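Local coordinates for protein SusD homolog (Bacteroides thetaiotaomicron VPI-5482, PDB 3FDH) that is a SusD/RagB-family protein that probably binds glycans at the outer membrane for uptake by the bacterium, at residues A[460-466]-A[486-492]. Numbering follows the deposited sequence.
Sequences FPLRYPY and YVYSEPV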
ATOM      1  N   PHE A 460      13.861  -4.316 -13.387  1.00 27.46           N
ATOM      2  CA  PHE A 460      13.149  -3.991 -12.167  1.00 28.51           C
ATOM      3  C   PHE A 460      12.477  -2.639 -12.361  1.00 28.47           C
ATOM      4  O   PHE A 460      13.155  -1.648 -12.608  1.00 32.59           O
ATOM      5  CB  PHE A 460      14.060  -3.886 -10.954  1.00 29.37           C
ATOM      6  CG  PHE A 460      13.296  -3.519  -9.744  1.00 27.92           C
ATOM      7  CD1 PHE A 460      12.465  -4.447  -9.142  1.00 29.71           C
ATOM      8  CD2 PHE A 460      13.315  -2.223  -9.263  1.00 28.55           C
ATOM      9  CE1 PHE A 460      11.668  -4.105  -8.072  1.00 32.14           C
ATOM     10  CE2 PHE A 460      12.572  -1.887  -8.176  1.00 28.99           C
ATOM     11  CZ  PHE A 460      11.725  -2.824  -7.574  1.00 31.27           C
ATOM     12  N   PRO A 461      11.135  -2.578 -12.289  1.00 29.07           N
ATOM     13  CA  PRO A 461      10.519  -1.289 -12.528  1.00 29.05           C
ATOM     14  C   PRO A 461      10.654  -0.293 -11.400  1.00 29.94           C
ATOM     15  O   PRO A 461      10.196  -0.513 -10.281  1.00 29.03           O
ATOM     16  CB  PRO A 461       9.047  -1.628 -12.737  1.00 29.84           C
ATOM     17  CG  PRO A 461       8.844  -2.921 -12.013  1.00 31.17           C
ATOM     18  CD  PRO A 461      10.167  -3.596 -11.856  1.00 30.80           C
ATOM     19  N   LEU A 462      11.249   0.838 -11.749  1.00 29.83           N
ATOM     20  CA  LEU A 462      11.525   1.904 -10.763  1.00 29.63           C
ATOM     21  C   LEU A 462      10.324   2.801 -10.580  1.00 29.86           C
ATOM     22  O   LEU A 462      10.292   3.665  -9.701  1.00 29.03           O
ATOM     23  CB  LEU A 462      12.691   2.761 -11.235  1.00 28.59           C
ATOM     24  CG  LEU A 462      13.984   2.008 -11.491  1.00 31.07           C
ATOM     25  CD1 LEU A 462      15.055   2.931 -12.040  1.00 24.17           C
ATOM     26  CD2 LEU A 462      14.482   1.458 -10.245  1.00 25.35           C
ATOM     27  N   ARG A 463       9.351   2.571 -11.447  1.00 29.27           N
ATOM     28  CA  ARG A 463       8.118   3.369 -11.485  1.00 28.43           C
ATOM     29  C   ARG A 463       7.114   2.709 -12.397  1.00 27.45           C
ATOM     30  O   ARG A 463       7.455   1.729 -13.068  1.00 28.31           O
ATOM     31  CB  ARG A 463       8.435   4.767 -12.050  1.00 26.47           C
ATOM     32  CG  ARG A 463       8.952   4.783 -13.466  1.00 27.17           C
ATOM     33  CD  ARG A 463       9.869   5.988 -13.684  1.00 26.95           C
ATOM     34  NE  ARG A 463       9.164   7.267 -13.660  1.00 27.76           N
ATOM     35  CZ  ARG A 463       9.729   8.450 -13.476  1.00 28.58           C
ATOM     36  NH1 ARG A 463      11.030   8.557 -13.235  1.00 29.90           N
ATOM     37  NH2 ARG A 463       8.963   9.532 -13.507  1.00 28.36           N
ATOM     38  N   TYR A 464       5.909   3.292 -12.449  1.00 28.88           N
ATOM     39  CA  TYR A 464       4.828   2.824 -13.340  1.00 27.64           C
ATOM     40  C   TYR A 464       4.794   3.732 -14.566  1.00 26.42           C
ATOM     41  O   TYR A 464       4.987   4.951 -14.435  1.00 29.07           O
ATOM     42  CB  TYR A 464       3.462   2.879 -12.698  1.00 26.69           C
ATOM     43  CG  TYR A 464       3.289   1.791 -11.638  1.00 20.79           C
ATOM     44  CD1 TYR A 464       4.392   1.165 -11.131  1.00 23.81           C
ATOM     45  CD2 TYR A 464       2.040   1.447 -11.173  1.00 28.91           C
ATOM     46  CE1 TYR A 464       4.242   0.187 -10.138  1.00 22.48           C
ATOM     47  CE2 TYR A 464       1.898   0.506 -10.228  1.00 27.56           C
ATOM     48  CZ  TYR A 464       2.973  -0.119  -9.720  1.00 27.52           C
ATOM     49  OH  TYR A 464       2.714  -1.072  -8.733  1.00 27.47           O
ATOM     50  N   PRO A 465       4.477   3.163 -15.745  1.00 26.27           N
ATOM     51  CA  PRO A 465       4.385   4.024 -16.906  1.00 25.92           C
ATOM     52  C   PRO A 465       3.127   4.905 -16.931  1.00 26.70           C
ATOM     53  O   PRO A 465       2.051   4.530 -16.438  1.00 26.50           O
ATOM     54  CB  PRO A 465       4.332   3.018 -18.075  1.00 26.18           C
ATOM     55  CG  PRO A 465       3.747   1.773 -17.473  1.00 26.44           C
ATOM     56  CD  PRO A 465       4.348   1.732 -16.110  1.00 27.06           C
ATOM     57  N   TYR A 466       3.285   6.079 -17.507  1.00 26.22           N
ATOM     58  CA  TYR A 466       2.164   7.023 -17.663  1.00 27.22           C
ATOM     59  C   TYR A 466       1.032   6.401 -18.484  1.00 29.18           C
ATOM     60  O   TYR A 466       1.250   5.598 -19.418  1.00 30.05           O
ATOM     61  CB  TYR A 466       2.600   8.324 -18.348  1.00 30.27           C
ATOM     62  CG  TYR A 466       3.682   9.118 -17.618  1.00 31.58           C
ATOM     63  CD1 TYR A 466       3.403   9.777 -16.429  1.00 28.90           C
ATOM     64  CD2 TYR A 466       4.975   9.202 -18.127  1.00 31.58           C
ATOM     65  CE1 TYR A 466       4.404  10.494 -15.741  1.00 29.24           C
ATOM     66  CE2 TYR A 466       5.976   9.935 -17.459  1.00 31.25           C
ATOM     67  CZ  TYR A 466       5.677  10.588 -16.285  1.00 29.91           C
ATOM     68  OH  TYR A 466       6.660  11.289 -15.632  1.00 30.56           O
ATOM     69  N   TYR A 486      12.122   3.858 -19.985  1.00 31.39           N
ATOM     70  CA  TYR A 486      12.560   4.741 -18.865  1.00 29.19           C
ATOM     71  C   TYR A 486      12.090   4.215 -17.502  1.00 29.87           C
ATOM     72  O   TYR A 486      12.671   4.492 -16.455  1.00 29.69           O
ATOM     73  CB  TYR A 486      12.091   6.203 -19.104  1.00 29.59           C
ATOM     74  CG  TYR A 486      10.637   6.379 -18.729  1.00 25.12           C
ATOM     75  CD1 TYR A 486       9.606   5.865 -19.523  1.00 24.00           C
ATOM     76  CD2 TYR A 486      10.295   6.999 -17.528  1.00 26.95           C
ATOM     77  CE1 TYR A 486       8.261   5.990 -19.127  1.00 27.64           C
ATOM     78  CE2 TYR A 486       8.964   7.151 -17.154  1.00 28.22           C
ATOM     79  CZ  TYR A 486       7.953   6.636 -17.934  1.00 31.04           C
ATOM     80  OH  TYR A 486       6.640   6.766 -17.498  1.00 31.35           O
ATOM     81  N   VAL A 487      11.071   3.367 -17.517  1.00 29.64           N
ATOM     82  CA  VAL A 487      10.524   2.872 -16.251  1.00 28.79           C
ATOM     83  C   VAL A 487      11.589   2.023 -15.550  1.00 27.30           C
ATOM     84  O   VAL A 487      11.560   1.833 -14.341  1.00 29.60           O
ATOM     85  CB  VAL A 487       9.187   2.073 -16.417  1.00 30.55           C
ATOM     86  CG1 VAL A 487       8.121   2.920 -17.192  1.00 25.83           C
ATOM     87  CG2 VAL A 487       9.422   0.772 -17.078  1.00 36.17           C
ATOM     88  N   TYR A 488      12.561   1.569 -16.315  1.00 26.61           N
ATOM     89  CA  TYR A 488      13.589   0.710 -15.758  1.00 29.94           C
ATOM     90  C   TYR A 488      14.895   1.427 -15.487  1.00 29.07           C
ATOM     91  O   TYR A 488      15.775   0.859 -14.840  1.00 30.68           O
ATOM     92  CB  TYR A 488      13.895  -0.457 -16.698  1.00 29.85           C
ATOM     93  CG  TYR A 488      12.736  -1.388 -16.990  1.00 29.58           C
ATOM     94  CD1 TYR A 488      12.162  -2.109 -15.987  1.00 29.10           C
ATOM     95  CD2 TYR A 488      12.253  -1.556 -18.275  1.00 32.94           C
ATOM     96  CE1 TYR A 488      11.099  -2.998 -16.247  1.00 33.62           C
ATOM     97  CE2 TYR A 488      11.210  -2.427 -18.551  1.00 31.53           C
ATOM     98  CZ  TYR A 488      10.632  -3.143 -17.525  1.00 33.47           C
ATOM     99  OH  TYR A 488       9.606  -4.037 -17.791  1.00 33.07           O
ATOM    100  N   SER A 489      15.045   2.632 -16.030  1.00 30.24           N
ATOM    101  CA  SER A 489      16.290   3.385 -15.881  1.00 28.43           C
ATOM    102  C   SER A 489      16.190   4.734 -15.143  1.00 30.44           C
ATOM    103  O   SER A 489      17.174   5.251 -14.684  1.00 30.99           O
ATOM    104  CB  SER A 489      16.862   3.682 -17.261  1.00 26.61           C
ATOM    105  OG  SER A 489      15.932   4.435 -17.998  1.00 33.40           O
ATOM    106  N   GLU A 490      14.992   5.278 -15.001  1.00 29.44           N
ATOM    107  CA  GLU A 490      14.839   6.604 -14.423  1.00 27.53           C
ATOM    108  C   GLU A 490      14.137   6.550 -13.093  1.00 27.56           C
ATOM    109  O   GLU A 490      12.927   6.480 -13.044  1.00 28.65           O
ATOM    110  CB  GLU A 490      14.024   7.487 -15.364  1.00 26.60           C
ATOM    111  CG  GLU A 490      14.761   7.839 -16.684  1.00 28.70           C
ATOM    112  CD  GLU A 490      15.933   8.746 -16.473  1.00 35.65           C
ATOM    113  OE1 GLU A 490      16.088   9.284 -15.364  1.00 30.95           O
ATOM    114  OE2 GLU A 490      16.719   8.955 -17.435  1.00 30.72           O
ATOM    115  N   PRO A 491      14.897   6.600 -11.998  1.00 28.53           N
ATOM    116  CA  PRO A 491      14.218   6.547 -10.691  1.00 26.71           C
ATOM    117  C   PRO A 491      13.351   7.791 -10.490  1.00 28.03           C
ATOM    118  O   PRO A 491      13.563   8.802 -11.121  1.00 27.49           O
ATOM    119  CB  PRO A 491      15.366   6.614  -9.684  1.00 28.48           C
ATOM    120  CG  PRO A 491      16.585   6.328 -10.418  1.00 26.51           C
ATOM    121  CD  PRO A 491      16.360   6.635 -11.864  1.00 29.96           C
ATOM    122  N   VAL A 492      12.399   7.722  -9.581  1.00 27.80           N
ATOM    123  CA  VAL A 492      11.604   8.926  -9.245  1.00 28.22           C
ATOM    124  C   VAL A 492      12.500   9.875  -8.426  1.00 29.16           C
ATOM    125  O   VAL A 492      13.563   9.480  -7.927  1.00 31.40           O
ATOM    126  CB  VAL A 492      10.264   8.570  -8.521  1.00 27.50           C
ATOM    127  CG1 VAL A 492       9.479   7.625  -9.455  1.00 23.57           C
ATOM    128  CG2 VAL A 492      10.464   7.927  -7.115  1.00 25.22           C
TER
HETATM  129  O   HOH W   1      15.730  -0.997 -12.773  1.00 23.47           O
HETATM  130  O   HOH W   2      12.290   5.062  -8.220  1.00 22.69           O
HETATM  131  O   HOH W   3       6.298   7.213 -14.793  1.00 24.25           O
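Arg463 reaches from the loop 460-466 across the loop 486-492, and each level of its side chain meets something different. CB lies 4.0 Å from Val492 CG1. CG, set between the backbone N and the carbonyl carbon, rests 3.7 Å from Val487 CA. CD passes Tyr486 CE2 and Glu490 O, and NE donates to a water that also gives a proton to Tyr464 O and accepts one from Tyr486 OH. The bend at chi3 brings NH1 to Glu490 O, a bond of 2.8 Å. It is nearly straight (168° at the hydrogen). The acceptor sits in the guanidinium plane, although NH1 stands well above the carbonyl plane of Glu490. Val492 CG1 lies over the centre of one guanidinium face; on the opposite one, the CD2-CE2 edge of Tyr486 comes in near the rim. The Tyr486 ring plane is turned 57° from the guanidinium, so the two are not stacked. NH2 completes the grip outside the two loops, in a salt bridge to the C-terminal carboxylate of Arg499 and a hydrogen bond to Phe127 O.

Backbone pairing is sparse: Leu462 N donates to Val487 O at 2.8 Å. Leu462 CD1 packs 3.9 Å from Pro491 CD, and Pro465 CB 3.9 Å from Val487 CG1. The Tyr466 and Tyr486 rings are near parallel yet slid apart, with centroids 5.9 Å apart.

Lacking any strand ladder, two irregular loops pack together, linked mainly by the buried Arg463. The contact joins the loop after helix 475-481, near the C-terminus, to the loop between helices 456-459 and 468-473 in this largely helical SusD-like fold.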